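Local coordinates for protein putative dehydratase (PDB 2POZ) that is of unknown function but probably acts as a dehydratase-type lyase of the mandelate racemase/muconate lactonizing enzyme family, at residues A135-P138 with D139-A142; S312-E315 with T316-Q320. All coordinates share one frame; numbering follows the deposited sequence.

Read from the N terminus, the chain first builds most of a small antiparallel sheet (strands 5-12, 21-27 and 33-37) and the helices up to 112-115, and then reaches strand 123-128. Interaction 1 follows in A135-A142, where a loop turns into helix 138-144 and caps its first turn, beside helix 179-196. After the six parallel strands from 155-158 to 303-304, interaction 2 occupies S312-Q320, the start of helix 312-324, with side chains on strands 33-37 and 331-333. Each contact is local and closes no long loop; the two come in series and neither nest nor cross. The centres of interactions 1 and 2 are about 31 Å apart. Interaction 2 lies much nearer the middle of the chain.

Interaction 1: A135-P138 with D139-A142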
# COMPACT_ATOMS: atom_id res chain seq x y z
N ALA A 135 16.69 38.15 19.22
CA ALA A 135 17.56 38.08 18.05
C ALA A 135 16.79 38.20 16.73
O ALA A 135 15.82 37.48 16.50
CB ALA A 135 18.35 36.77 18.07
N ASP A 136 17.23 39.13 15.88
CA ASP A 136 16.59 39.34 14.59
C ASP A 136 17.61 39.20 13.46
O ASP A 136 17.46 38.36 12.58
CB ASP A 136 15.92 40.71 14.53
CG ASP A 136 15.19 40.97 13.20
OD1 ASP A 136 14.94 40.00 12.45
OD2 ASP A 136 14.87 42.14 12.91
N THR A 137 18.66 40.02 13.49
CA THR A 137 19.68 39.94 12.45
C THR A 137 20.57 38.73 12.69
O THR A 137 20.62 38.18 13.79
CB THR A 137 20.58 41.19 12.45
OG1 THR A 137 21.37 41.18 13.65
CG2 THR A 137 19.75 42.47 12.39
N PRO A 138 21.28 38.28 11.64
CA PRO A 138 22.16 37.13 11.83
C PRO A 138 23.18 37.41 12.93
O PRO A 138 23.45 36.56 13.77
CB PRO A 138 22.82 36.98 10.46
CG PRO A 138 21.71 37.40 9.53
CD PRO A 138 21.17 38.64 10.22
N ASP A 139 23.73 38.62 12.95
CA ASP A 139 24.72 38.95 13.96
C ASP A 139 24.18 38.90 15.39
O ASP A 139 24.92 38.54 16.31
CB ASP A 139 25.33 40.32 13.71
CG ASP A 139 26.57 40.54 14.54
OD1 ASP A 139 27.59 39.86 14.27
OD2 ASP A 139 26.53 41.36 15.48
N GLU A 140 22.92 39.25 15.58
CA GLU A 140 22.35 39.20 16.92
C GLU A 140 22.22 37.73 17.34
O GLU A 140 22.33 37.41 18.53
CB GLU A 140 20.98 39.91 16.95
CG GLU A 140 21.11 41.39 16.59
CD GLU A 140 19.78 42.12 16.55
OE1 GLU A 140 18.78 41.53 16.10
OE2 GLU A 140 19.75 43.31 16.95
N PHE A 141 22.00 36.84 16.38
CA PHE A 141 21.92 35.43 16.70
C PHE A 141 23.32 34.99 17.12
O PHE A 141 23.47 34.21 18.06
CB PHE A 141 21.43 34.62 15.49
CG PHE A 141 19.95 34.40 15.49
CD1 PHE A 141 19.40 33.28 16.11
CD2 PHE A 141 19.09 35.33 14.91
CE1 PHE A 141 18.02 33.09 16.16
CE2 PHE A 141 17.71 35.15 14.95
CZ PHE A 141 17.17 34.03 15.58
N ALA A 142 24.34 35.52 16.44
CA ALA A 142 25.73 35.18 16.77
C ALA A 142 26.09 35.60 18.19
O ALA A 142 26.74 34.85 18.93
CB ALA A 142 26.68 35.83 15.77
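T137 and E140 are brought together by their first torsions: T137 OG1 sits between its backbone N and carbonyl carbon (chi1 68°), while E140 CG lies anti to its own carbonyl carbon (chi1 -62°) and an extended chain carries the carboxylate back over the preceding loop. The result is a capping box at the start of helix 138-144. T137, the N-cap, accepts from E140 N through OG1 at 3.1 Å. In return E140 OE1 takes the loop's two successive amides, D136 N at 2.9 Å and T137 N at 3.0 Å. D136 N comes on the anti side of the carboxylate, near its plane; T137 N arrives from above that plane, 39° out of it, in the straighter bond of the two. T137 OG1 also comes within 3.0 Å of E140 CG, a tight approach. A hydrophobic contact adds to the box: A135 CB lies over one face of the F141 ring, 3.6 Å from its centroid in a CH-pi contact, while T137 O and D136 O stand at the ring's edge. The helix proper begins with F141 N to T137 O (3.2 Å) and A142 N to P138 O (3.0 Å). D136 OD1 makes a salt bridge to R188 of helix 179-196, against which P138 and F141 also pack. Three amides at the helix start are thus gripped by two side-chain oxygens, and the carboxylate of E140, set at the positive end of the helix dipole, is probably stabilised in its ionised form.

Interaction 2: S312-E315 with T316-Q320; sequences SLIE and TATLQ
T316 and E315 bury the most surface in this contact, which lies in the first turns of α-helix 312-324 in the enolase-type C-terminal barrel domain. The T316 hydroxyl is turned back along the helix: OG1 lies anti to its own carbonyl carbon (chi1 -60°) and donates to S312 O at 2.9 Å. That oxygen also receives T316 N at 3.0 Å, the two donors coming from opposite faces of the carbonyl plane, so a buried acceptor is gripped twice by one residue. The T316 side chain also touches L347 and P351. A valine here would remove the hydroxyl and would probably leave S312 O with the T316 amide as its one donor from this turn. The side chain of E315, extended beyond CG, touches H333 of strand 331-333, and OE2 has a long, weak ion pair to K338. Between these residues A317 N donates to L313 O at 2.9 Å, and I314 O receives T318 N at 3.0 Å. E315 also contributes its backbone: E315 O accepts L319 N at 3.2 Å and lies 3.4 Å from L319 CG.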
# COMPACT_ATOMS: atom_id res chain seq x y z
N SER A 312 9.58 25.57 37.49
CA SER A 312 10.51 24.57 38.03
C SER A 312 9.78 23.25 38.32
O SER A 312 10.41 22.19 38.33
CB SER A 312 11.13 25.08 39.33
OG SER A 312 11.90 26.25 39.12
N LEU A 313 8.48 23.32 38.59
CA LEU A 313 7.72 22.11 38.89
C LEU A 313 7.72 21.13 37.72
O LEU A 313 8.17 19.99 37.85
CB LEU A 313 6.28 22.45 39.29
CG LEU A 313 5.35 21.25 39.56
CD1 LEU A 313 5.98 20.33 40.61
CD2 LEU A 313 3.99 21.73 40.03
N ILE A 314 7.22 21.54 36.56
CA ILE A 314 7.18 20.62 35.42
C ILE A 314 8.58 20.16 35.00
O ILE A 314 8.73 19.05 34.49
CB ILE A 314 6.43 21.21 34.20
CG1 ILE A 314 6.17 20.09 33.19
CG2 ILE A 314 7.24 22.32 33.56
CD1 ILE A 314 4.98 20.35 32.28
N GLU A 315 9.59 20.99 35.21
CA GLU A 315 10.95 20.60 34.86
C GLU A 315 11.40 19.47 35.78
O GLU A 315 12.00 18.48 35.34
CB GLU A 315 11.92 21.78 35.01
CG GLU A 315 11.69 22.92 34.04
CD GLU A 315 12.68 24.06 34.23
OE1 GLU A 315 13.90 23.78 34.28
OE2 GLU A 315 12.23 25.23 34.34
N THR A 316 11.12 19.61 37.07
CA THR A 316 11.50 18.59 38.04
C THR A 316 10.73 17.30 37.80
O THR A 316 11.29 16.21 37.89
CB THR A 316 11.26 19.09 39.48
OG1 THR A 316 12.04 20.27 39.70
CG2 THR A 316 11.65 18.03 40.50
N ALA A 317 9.44 17.43 37.49
CA ALA A 317 8.61 16.26 37.22
C ALA A 317 9.15 15.52 36.00
O ALA A 317 9.15 14.28 35.96
CB ALA A 317 7.18 16.70 36.97
N THR A 318 9.61 16.27 35.00
CA THR A 318 10.15 15.67 33.79
C THR A 318 11.39 14.84 34.11
O THR A 318 11.64 13.83 33.46
CB THR A 318 10.49 16.76 32.75
OG1 THR A 318 9.27 17.40 32.32
CG2 THR A 318 11.19 16.16 31.54
N LEU A 319 12.16 15.27 35.11
CA LEU A 319 13.36 14.52 35.50
C LEU A 319 12.98 13.14 36.02
O LEU A 319 13.74 12.18 35.89
CB LEU A 319 14.16 15.27 36.57
CG LEU A 319 14.77 16.62 36.18
CD1 LEU A 319 15.58 17.17 37.34
CD2 LEU A 319 15.63 16.46 34.94
N GLN A 320 11.79 13.03 36.61
CA GLN A 320 11.33 11.73 37.11
C GLN A 320 11.29 10.73 35.96
O GLN A 320 11.66 9.57 36.11
CB GLN A 320 9.92 11.85 37.71
CG GLN A 320 9.86 12.59 39.05
CD GLN A 320 10.68 11.91 40.13
OE1 GLN A 320 10.62 10.69 40.28
NE2 GLN A 320 11.42 12.70 40.91